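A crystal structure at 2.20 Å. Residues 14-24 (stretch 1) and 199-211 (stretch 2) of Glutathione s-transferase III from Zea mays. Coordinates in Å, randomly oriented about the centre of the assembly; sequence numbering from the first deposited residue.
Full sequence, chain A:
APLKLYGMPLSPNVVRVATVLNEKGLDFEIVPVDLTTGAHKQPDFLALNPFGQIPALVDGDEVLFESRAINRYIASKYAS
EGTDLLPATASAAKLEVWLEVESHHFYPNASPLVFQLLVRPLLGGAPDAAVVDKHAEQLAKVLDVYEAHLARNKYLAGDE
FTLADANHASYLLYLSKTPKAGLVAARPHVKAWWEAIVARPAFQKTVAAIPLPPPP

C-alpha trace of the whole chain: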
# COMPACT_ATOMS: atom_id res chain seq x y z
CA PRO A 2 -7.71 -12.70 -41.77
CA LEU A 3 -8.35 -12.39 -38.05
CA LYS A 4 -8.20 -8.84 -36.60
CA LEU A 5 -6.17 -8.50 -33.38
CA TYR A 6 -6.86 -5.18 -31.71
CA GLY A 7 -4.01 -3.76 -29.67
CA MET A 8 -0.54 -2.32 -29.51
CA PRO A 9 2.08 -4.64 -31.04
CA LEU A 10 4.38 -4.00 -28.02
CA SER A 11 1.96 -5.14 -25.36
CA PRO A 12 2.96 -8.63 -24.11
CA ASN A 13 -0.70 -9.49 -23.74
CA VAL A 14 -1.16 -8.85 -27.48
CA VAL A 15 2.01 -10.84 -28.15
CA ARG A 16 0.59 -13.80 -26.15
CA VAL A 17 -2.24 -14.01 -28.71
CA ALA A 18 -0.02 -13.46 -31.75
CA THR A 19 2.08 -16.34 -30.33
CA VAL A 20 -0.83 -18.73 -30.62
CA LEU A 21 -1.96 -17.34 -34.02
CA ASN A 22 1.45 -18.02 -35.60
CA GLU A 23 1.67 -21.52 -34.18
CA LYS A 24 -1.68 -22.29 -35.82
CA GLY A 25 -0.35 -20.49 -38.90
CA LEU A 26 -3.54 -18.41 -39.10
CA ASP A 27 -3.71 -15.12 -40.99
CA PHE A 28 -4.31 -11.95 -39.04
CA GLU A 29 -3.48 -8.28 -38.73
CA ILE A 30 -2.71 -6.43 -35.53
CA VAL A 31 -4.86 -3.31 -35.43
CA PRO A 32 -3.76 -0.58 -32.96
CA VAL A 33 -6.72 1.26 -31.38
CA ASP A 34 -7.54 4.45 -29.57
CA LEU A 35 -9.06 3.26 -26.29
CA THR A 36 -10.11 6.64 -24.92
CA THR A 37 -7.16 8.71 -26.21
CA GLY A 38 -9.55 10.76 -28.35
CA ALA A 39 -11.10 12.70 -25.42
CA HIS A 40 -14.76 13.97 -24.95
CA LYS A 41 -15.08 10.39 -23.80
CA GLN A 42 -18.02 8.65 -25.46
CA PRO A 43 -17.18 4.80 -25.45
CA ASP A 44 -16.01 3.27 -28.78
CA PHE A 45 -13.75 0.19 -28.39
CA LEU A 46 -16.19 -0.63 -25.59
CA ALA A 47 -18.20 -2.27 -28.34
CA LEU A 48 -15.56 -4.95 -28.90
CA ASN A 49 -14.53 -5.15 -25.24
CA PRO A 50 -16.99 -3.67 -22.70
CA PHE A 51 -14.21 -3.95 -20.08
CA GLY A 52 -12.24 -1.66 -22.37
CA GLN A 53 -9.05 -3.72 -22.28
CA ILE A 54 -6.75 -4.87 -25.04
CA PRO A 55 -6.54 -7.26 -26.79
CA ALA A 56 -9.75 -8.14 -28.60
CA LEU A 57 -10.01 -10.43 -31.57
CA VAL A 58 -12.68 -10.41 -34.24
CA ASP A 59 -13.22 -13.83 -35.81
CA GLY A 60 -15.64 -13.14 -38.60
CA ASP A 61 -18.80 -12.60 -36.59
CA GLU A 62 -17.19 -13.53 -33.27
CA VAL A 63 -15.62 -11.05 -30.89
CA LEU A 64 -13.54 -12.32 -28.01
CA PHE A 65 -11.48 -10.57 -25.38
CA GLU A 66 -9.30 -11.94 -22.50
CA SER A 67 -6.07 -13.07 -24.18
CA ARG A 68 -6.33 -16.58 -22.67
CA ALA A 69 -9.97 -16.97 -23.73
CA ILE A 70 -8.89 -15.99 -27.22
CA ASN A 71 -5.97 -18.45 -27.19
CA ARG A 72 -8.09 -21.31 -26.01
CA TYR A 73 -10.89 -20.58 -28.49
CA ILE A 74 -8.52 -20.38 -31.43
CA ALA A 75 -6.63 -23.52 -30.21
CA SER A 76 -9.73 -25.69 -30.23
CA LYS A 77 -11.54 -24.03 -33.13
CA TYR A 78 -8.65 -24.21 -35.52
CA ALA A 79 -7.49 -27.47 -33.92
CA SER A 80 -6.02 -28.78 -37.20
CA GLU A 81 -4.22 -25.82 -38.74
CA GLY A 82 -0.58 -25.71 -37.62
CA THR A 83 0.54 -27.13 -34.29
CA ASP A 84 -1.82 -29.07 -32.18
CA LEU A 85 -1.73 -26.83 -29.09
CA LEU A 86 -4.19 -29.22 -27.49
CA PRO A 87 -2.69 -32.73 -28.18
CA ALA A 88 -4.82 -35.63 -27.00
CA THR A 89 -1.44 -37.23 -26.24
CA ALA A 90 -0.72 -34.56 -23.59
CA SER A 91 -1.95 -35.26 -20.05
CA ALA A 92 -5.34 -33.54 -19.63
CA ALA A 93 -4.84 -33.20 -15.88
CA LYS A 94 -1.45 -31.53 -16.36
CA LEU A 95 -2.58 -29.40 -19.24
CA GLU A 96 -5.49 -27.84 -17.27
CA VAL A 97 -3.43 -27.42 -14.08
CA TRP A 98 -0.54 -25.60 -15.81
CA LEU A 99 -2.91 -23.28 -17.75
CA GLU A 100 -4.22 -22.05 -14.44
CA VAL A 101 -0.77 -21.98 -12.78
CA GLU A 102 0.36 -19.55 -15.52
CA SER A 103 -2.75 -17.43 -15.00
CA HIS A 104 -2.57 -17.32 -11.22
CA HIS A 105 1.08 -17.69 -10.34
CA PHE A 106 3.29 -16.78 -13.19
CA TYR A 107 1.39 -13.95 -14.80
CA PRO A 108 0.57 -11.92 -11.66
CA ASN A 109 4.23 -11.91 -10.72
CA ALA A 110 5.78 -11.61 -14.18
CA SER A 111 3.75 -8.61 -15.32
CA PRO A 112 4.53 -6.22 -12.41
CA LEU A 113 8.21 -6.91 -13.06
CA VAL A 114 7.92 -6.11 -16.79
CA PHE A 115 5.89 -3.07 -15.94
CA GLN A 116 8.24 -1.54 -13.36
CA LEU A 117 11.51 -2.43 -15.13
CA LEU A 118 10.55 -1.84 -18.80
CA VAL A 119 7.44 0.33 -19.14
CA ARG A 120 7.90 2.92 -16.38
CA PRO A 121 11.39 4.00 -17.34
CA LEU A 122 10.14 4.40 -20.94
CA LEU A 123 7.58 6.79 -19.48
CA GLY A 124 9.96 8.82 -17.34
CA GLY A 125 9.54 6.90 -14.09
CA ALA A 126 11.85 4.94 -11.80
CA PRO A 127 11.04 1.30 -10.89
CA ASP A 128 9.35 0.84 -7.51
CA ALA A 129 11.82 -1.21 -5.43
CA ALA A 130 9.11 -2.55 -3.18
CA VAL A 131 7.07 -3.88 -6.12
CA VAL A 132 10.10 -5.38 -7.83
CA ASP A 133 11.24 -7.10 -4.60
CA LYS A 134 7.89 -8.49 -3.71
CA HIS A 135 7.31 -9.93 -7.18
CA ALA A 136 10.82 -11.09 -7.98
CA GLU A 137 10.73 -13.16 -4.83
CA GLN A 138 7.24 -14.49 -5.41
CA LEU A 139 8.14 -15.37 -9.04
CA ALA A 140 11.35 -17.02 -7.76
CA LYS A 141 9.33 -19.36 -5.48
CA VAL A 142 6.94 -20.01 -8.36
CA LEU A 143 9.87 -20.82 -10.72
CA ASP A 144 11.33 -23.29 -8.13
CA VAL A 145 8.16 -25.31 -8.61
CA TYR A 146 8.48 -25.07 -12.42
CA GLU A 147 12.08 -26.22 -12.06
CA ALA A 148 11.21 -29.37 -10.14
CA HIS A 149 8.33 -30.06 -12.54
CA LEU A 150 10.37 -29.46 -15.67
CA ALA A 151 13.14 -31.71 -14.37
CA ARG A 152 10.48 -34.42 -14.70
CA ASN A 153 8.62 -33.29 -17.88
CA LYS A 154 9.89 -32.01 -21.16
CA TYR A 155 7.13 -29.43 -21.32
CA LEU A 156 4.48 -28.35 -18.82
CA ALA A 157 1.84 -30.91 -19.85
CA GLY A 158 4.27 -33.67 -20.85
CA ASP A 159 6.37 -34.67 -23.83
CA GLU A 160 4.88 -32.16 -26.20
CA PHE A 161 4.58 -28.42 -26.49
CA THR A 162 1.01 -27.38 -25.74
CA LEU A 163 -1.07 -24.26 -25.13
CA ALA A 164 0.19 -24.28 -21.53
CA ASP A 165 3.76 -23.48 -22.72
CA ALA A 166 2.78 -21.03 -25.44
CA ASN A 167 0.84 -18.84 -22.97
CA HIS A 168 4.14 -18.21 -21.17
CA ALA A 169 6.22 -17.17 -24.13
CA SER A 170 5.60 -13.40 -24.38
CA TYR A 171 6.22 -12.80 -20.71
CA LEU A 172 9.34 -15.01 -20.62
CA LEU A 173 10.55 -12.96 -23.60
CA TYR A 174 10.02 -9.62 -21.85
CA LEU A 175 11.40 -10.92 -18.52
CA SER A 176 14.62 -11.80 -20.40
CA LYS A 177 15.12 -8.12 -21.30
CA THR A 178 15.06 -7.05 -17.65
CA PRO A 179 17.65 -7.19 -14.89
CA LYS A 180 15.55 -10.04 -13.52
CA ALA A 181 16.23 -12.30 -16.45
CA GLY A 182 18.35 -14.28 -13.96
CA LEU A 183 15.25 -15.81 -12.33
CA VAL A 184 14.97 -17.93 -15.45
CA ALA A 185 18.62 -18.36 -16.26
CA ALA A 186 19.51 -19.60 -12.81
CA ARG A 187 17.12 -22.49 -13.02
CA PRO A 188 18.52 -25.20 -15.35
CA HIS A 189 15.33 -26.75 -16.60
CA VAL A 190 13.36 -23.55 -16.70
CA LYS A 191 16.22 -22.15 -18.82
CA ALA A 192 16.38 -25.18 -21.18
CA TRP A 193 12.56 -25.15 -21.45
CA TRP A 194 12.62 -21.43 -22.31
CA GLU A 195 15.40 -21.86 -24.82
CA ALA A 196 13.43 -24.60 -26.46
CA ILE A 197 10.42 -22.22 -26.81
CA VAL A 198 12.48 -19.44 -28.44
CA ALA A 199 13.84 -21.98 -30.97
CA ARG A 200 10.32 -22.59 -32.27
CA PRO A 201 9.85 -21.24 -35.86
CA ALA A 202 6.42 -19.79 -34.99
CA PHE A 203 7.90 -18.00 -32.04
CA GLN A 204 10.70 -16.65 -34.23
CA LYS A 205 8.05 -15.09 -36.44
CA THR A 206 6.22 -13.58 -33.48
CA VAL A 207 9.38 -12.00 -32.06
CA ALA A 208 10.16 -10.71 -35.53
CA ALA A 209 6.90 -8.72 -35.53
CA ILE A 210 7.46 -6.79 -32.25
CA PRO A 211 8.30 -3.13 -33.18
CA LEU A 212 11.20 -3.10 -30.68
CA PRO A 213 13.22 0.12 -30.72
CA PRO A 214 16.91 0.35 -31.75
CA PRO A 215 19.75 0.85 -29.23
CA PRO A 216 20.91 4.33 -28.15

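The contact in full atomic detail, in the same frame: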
# COMPACT_ATOMS: atom_id res chain seq x y z
N VAL A 14 -0.80 -8.74 -26.06
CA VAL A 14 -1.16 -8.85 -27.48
C VAL A 14 -0.22 -9.91 -28.05
O VAL A 14 -0.65 -10.81 -28.75
CB VAL A 14 -0.98 -7.53 -28.24
CG1 VAL A 14 -1.06 -7.75 -29.77
CG2 VAL A 14 -2.05 -6.58 -27.80
N VAL A 15 1.06 -9.85 -27.68
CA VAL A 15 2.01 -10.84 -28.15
C VAL A 15 1.65 -12.28 -27.72
O VAL A 15 1.97 -13.22 -28.44
CB VAL A 15 3.45 -10.48 -27.74
CG1 VAL A 15 4.45 -11.56 -28.20
CG2 VAL A 15 3.81 -9.12 -28.31
N ARG A 16 0.98 -12.46 -26.58
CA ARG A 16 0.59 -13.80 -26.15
C ARG A 16 -0.41 -14.40 -27.15
O ARG A 16 -0.51 -15.64 -27.26
CB ARG A 16 -0.09 -13.78 -24.77
CG ARG A 16 -0.52 -15.20 -24.24
CD ARG A 16 -1.39 -15.27 -22.93
NE ARG A 16 -0.64 -14.84 -21.75
CZ ARG A 16 -0.73 -13.62 -21.22
NH1 ARG A 16 -1.57 -12.73 -21.73
NH2 ARG A 16 0.18 -13.23 -20.33
N VAL A 17 -1.23 -13.54 -27.75
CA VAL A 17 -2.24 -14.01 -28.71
C VAL A 17 -1.59 -14.27 -30.06
O VAL A 17 -1.83 -15.29 -30.66
CB VAL A 17 -3.42 -13.03 -28.86
CG1 VAL A 17 -4.44 -13.60 -29.84
CG2 VAL A 17 -4.08 -12.82 -27.51
N ALA A 18 -0.75 -13.33 -30.49
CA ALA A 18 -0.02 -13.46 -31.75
C ALA A 18 0.76 -14.79 -31.71
O ALA A 18 0.80 -15.53 -32.69
CB ALA A 18 0.93 -12.26 -31.90
N THR A 19 1.33 -15.11 -30.54
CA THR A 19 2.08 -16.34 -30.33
C THR A 19 1.24 -17.52 -30.80
O THR A 19 1.66 -18.30 -31.64
CB THR A 19 2.45 -16.52 -28.83
OG1 THR A 19 3.39 -15.52 -28.45
CG2 THR A 19 3.08 -17.85 -28.57
N VAL A 20 0.04 -17.64 -30.26
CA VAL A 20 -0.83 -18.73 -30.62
C VAL A 20 -1.31 -18.64 -32.08
O VAL A 20 -1.43 -19.66 -32.74
CB VAL A 20 -1.97 -18.86 -29.60
CG1 VAL A 20 -3.07 -19.74 -30.11
CG2 VAL A 20 -1.43 -19.47 -28.34
N LEU A 21 -1.50 -17.44 -32.62
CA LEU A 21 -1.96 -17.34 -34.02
C LEU A 21 -0.88 -17.83 -35.00
O LEU A 21 -1.20 -18.51 -35.97
CB LEU A 21 -2.43 -15.92 -34.38
CG LEU A 21 -3.64 -15.30 -33.62
CD1 LEU A 21 -3.80 -13.87 -34.01
CD2 LEU A 21 -4.92 -16.03 -33.85
N ASN A 22 0.39 -17.54 -34.73
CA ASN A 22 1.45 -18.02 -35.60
C ASN A 22 1.64 -19.52 -35.49
O ASN A 22 1.92 -20.17 -36.48
CB ASN A 22 2.75 -17.33 -35.30
CG ASN A 22 2.69 -15.91 -35.67
OD1 ASN A 22 2.17 -15.57 -36.71
ND2 ASN A 22 3.17 -15.03 -34.79
N GLU A 23 1.50 -20.08 -34.31
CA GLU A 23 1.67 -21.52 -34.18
C GLU A 23 0.67 -22.21 -35.08
O GLU A 23 1.02 -23.15 -35.77
CB GLU A 23 1.47 -21.96 -32.73
CG GLU A 23 2.64 -21.65 -31.81
CD GLU A 23 3.83 -22.60 -32.00
OE1 GLU A 23 3.66 -23.69 -32.57
OE2 GLU A 23 4.94 -22.26 -31.56
N LYS A 24 -0.58 -21.76 -35.03
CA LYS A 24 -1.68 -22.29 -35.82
C LYS A 24 -1.55 -21.84 -37.29
O LYS A 24 -2.33 -22.25 -38.15
CB LYS A 24 -3.01 -21.79 -35.25
CG LYS A 24 -3.42 -22.47 -33.96
CD LYS A 24 -4.11 -23.76 -34.31
CE LYS A 24 -3.97 -24.77 -33.23
NZ LYS A 24 -4.30 -26.12 -33.77
N ALA A 199 13.40 -21.26 -29.76
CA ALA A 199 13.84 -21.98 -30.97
C ALA A 199 12.70 -22.28 -31.94
O ALA A 199 12.95 -22.50 -33.13
CB ALA A 199 14.55 -23.29 -30.58
N ARG A 200 11.47 -22.30 -31.44
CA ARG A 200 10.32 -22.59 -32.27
C ARG A 200 10.19 -21.57 -33.41
O ARG A 200 10.20 -20.36 -33.19
CB ARG A 200 9.06 -22.58 -31.44
CG ARG A 200 8.98 -23.66 -30.44
CD ARG A 200 7.52 -24.05 -30.28
NE ARG A 200 7.35 -25.50 -30.36
CZ ARG A 200 6.30 -26.11 -30.88
NH1 ARG A 200 5.29 -25.43 -31.40
NH2 ARG A 200 6.24 -27.43 -30.83
N PRO A 201 10.00 -22.06 -34.65
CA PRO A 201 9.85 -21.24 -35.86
C PRO A 201 8.73 -20.21 -35.70
O PRO A 201 8.91 -19.04 -36.03
CB PRO A 201 9.46 -22.27 -36.92
CG PRO A 201 10.11 -23.52 -36.45
CD PRO A 201 9.80 -23.48 -34.98
N ALA A 202 7.57 -20.67 -35.21
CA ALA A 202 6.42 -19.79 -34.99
C ALA A 202 6.80 -18.65 -34.06
O ALA A 202 6.52 -17.47 -34.33
CB ALA A 202 5.26 -20.57 -34.40
N PHE A 203 7.50 -19.01 -32.98
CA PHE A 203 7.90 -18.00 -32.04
C PHE A 203 8.84 -17.01 -32.65
O PHE A 203 8.76 -15.83 -32.37
CB PHE A 203 8.48 -18.56 -30.76
CG PHE A 203 8.46 -17.56 -29.65
CD1 PHE A 203 7.26 -16.96 -29.26
CD2 PHE A 203 9.63 -17.13 -29.06
CE1 PHE A 203 7.23 -15.94 -28.33
CE2 PHE A 203 9.62 -16.11 -28.12
CZ PHE A 203 8.42 -15.51 -27.75
N GLN A 204 9.71 -17.49 -33.53
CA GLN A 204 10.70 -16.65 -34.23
C GLN A 204 10.01 -15.58 -35.02
O GLN A 204 10.48 -14.44 -35.08
CB GLN A 204 11.54 -17.51 -35.17
CG GLN A 204 12.62 -18.26 -34.45
CD GLN A 204 13.40 -17.31 -33.58
OE1 GLN A 204 14.23 -16.55 -34.09
NE2 GLN A 204 13.09 -17.27 -32.29
N LYS A 205 8.88 -15.97 -35.62
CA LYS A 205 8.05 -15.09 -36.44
C LYS A 205 7.46 -14.02 -35.54
O LYS A 205 7.60 -12.81 -35.79
CB LYS A 205 6.92 -15.91 -37.09
CG LYS A 205 6.26 -15.32 -38.37
CD LYS A 205 5.06 -16.18 -38.87
CE LYS A 205 5.41 -17.69 -38.94
NZ LYS A 205 4.21 -18.61 -39.01
N THR A 206 6.83 -14.47 -34.46
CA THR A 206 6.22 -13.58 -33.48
C THR A 206 7.20 -12.51 -33.01
O THR A 206 6.92 -11.33 -33.10
CB THR A 206 5.73 -14.38 -32.26
OG1 THR A 206 4.89 -15.45 -32.70
CG2 THR A 206 4.95 -13.46 -31.31
N VAL A 207 8.36 -12.93 -32.53
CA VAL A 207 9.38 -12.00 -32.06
C VAL A 207 9.72 -11.01 -33.15
O VAL A 207 9.91 -9.82 -32.88
CB VAL A 207 10.69 -12.74 -31.64
CG1 VAL A 207 11.83 -11.76 -31.52
CG2 VAL A 207 10.51 -13.47 -30.32
N ALA A 208 9.83 -11.52 -34.37
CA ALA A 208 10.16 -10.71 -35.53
C ALA A 208 9.20 -9.54 -35.75
O ALA A 208 9.60 -8.48 -36.25
CB ALA A 208 10.18 -11.57 -36.76
N ALA A 209 7.94 -9.75 -35.38
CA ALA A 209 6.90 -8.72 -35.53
C ALA A 209 6.86 -7.61 -34.45
O ALA A 209 6.24 -6.57 -34.68
CB ALA A 209 5.52 -9.39 -35.67
N ILE A 210 7.49 -7.81 -33.29
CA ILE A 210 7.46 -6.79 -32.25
C ILE A 210 8.30 -5.60 -32.69
O ILE A 210 9.51 -5.74 -32.94
CB ILE A 210 8.02 -7.31 -30.91
CG1 ILE A 210 7.30 -8.59 -30.47
CG2 ILE A 210 7.84 -6.25 -29.83
CD1 ILE A 210 8.01 -9.33 -29.35
N PRO A 211 7.69 -4.40 -32.77
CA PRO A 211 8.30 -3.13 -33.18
C PRO A 211 9.26 -2.60 -32.11
O PRO A 211 9.11 -1.45 -31.66
CB PRO A 211 7.10 -2.21 -33.33
CG PRO A 211 6.24 -2.65 -32.24
CD PRO A 211 6.30 -4.17 -32.32
O HOH W 1 4.51 -18.29 -31.88
O HOH W 2 3.02 -21.41 -38.67
O HOH W 3 1.02 -17.43 -38.83

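Stretches 14-24 and 199-211, far apart in sequence and each mostly helical, come together here in a contact that buries 502 Å² summed over both sides. Their axes approach to 8.4 Å, and their N-to-C directions differ by 136°, so the helices run in roughly opposing senses but cross obliquely. The register follows from this: Thr19 lies across from Thr206, CA to CA 5.9 Å, and Glu23 across from Ala202, CA to CA 5.1 Å. The later pair is the tighter, and the alanine there, with nothing beyond CB, occupies little of the space between the backbones.

The packing centres on Thr206, whose side chain sits as a knob in a hole formed by Val15, Ala18, Thr19 and Asn22, residues spaced along one face of the first helix. A β-branched threonine suits this position because it carries both a methyl and a hydroxyl. The methyl meets apolar surface: CG2 of Thr206 lies 3.7 Å from CG1 of Val15 and 4.2 Å from CB of Ala18, whose small side chain forms a shallow part of the hole. Val15 extends the apolar contact past the end of the second helix, its CG2 lying 4.1 Å from CG1 of Ile210. Although the CA-to-CB bond of Ile210 points sideways, the end of its side chain comes nearer to the first helix. Phe203 behaves likewise and brings its ring edge to Thr19, with CE1 of Phe203 3.9 Å from OG1 of Thr19. That hydroxyl is not left without a partner, for Thr19 OG1 donates to Val15 O at 2.7 Å, one turn back in its own helix.

The hydroxyl of Thr206 supplies the polar half of the knob. Asn22 points toward the second helix, and its amide donates a hydrogen bond from ND2 to Thr206 OG1 at 2.7 Å, with an N-H...acceptor angle of 155°. An amide suits this buried place because it can donate through its nitrogen while its oxygen accepts elsewhere, without carrying a net charge.

Charge pairing secures the part of the contact where Glu23 meets Arg200, just before the second helix. NH1 of Arg200, at the N-cap position, forms a salt bridge with Glu23, 2.7 Å from OE1, and also donates to OE2 at 3.2 Å with a nearly straight angle of 168°. OE1 lies at the guanidinium edge, near its plane, where the N-H groups point. The carboxylate also rests against Ala202, with OE2 of Glu23 3.3 Å from CB of Ala202.

Water completes the polar network. Water 1 donates to Thr19 O at 2.9 Å and hydrogen-bonds to Thr206 OG1 at 3.0 Å, linking a backbone carbonyl of one helix to a side chain of the other. The long, exposed Lys205 side chain lays its CD 3.7 Å from OD1 of Asn22. Water 3 donates to that same OD1 of Asn22 at 3.0 Å and accepts a weak bond from NZ of Lys205 at 3.4 Å.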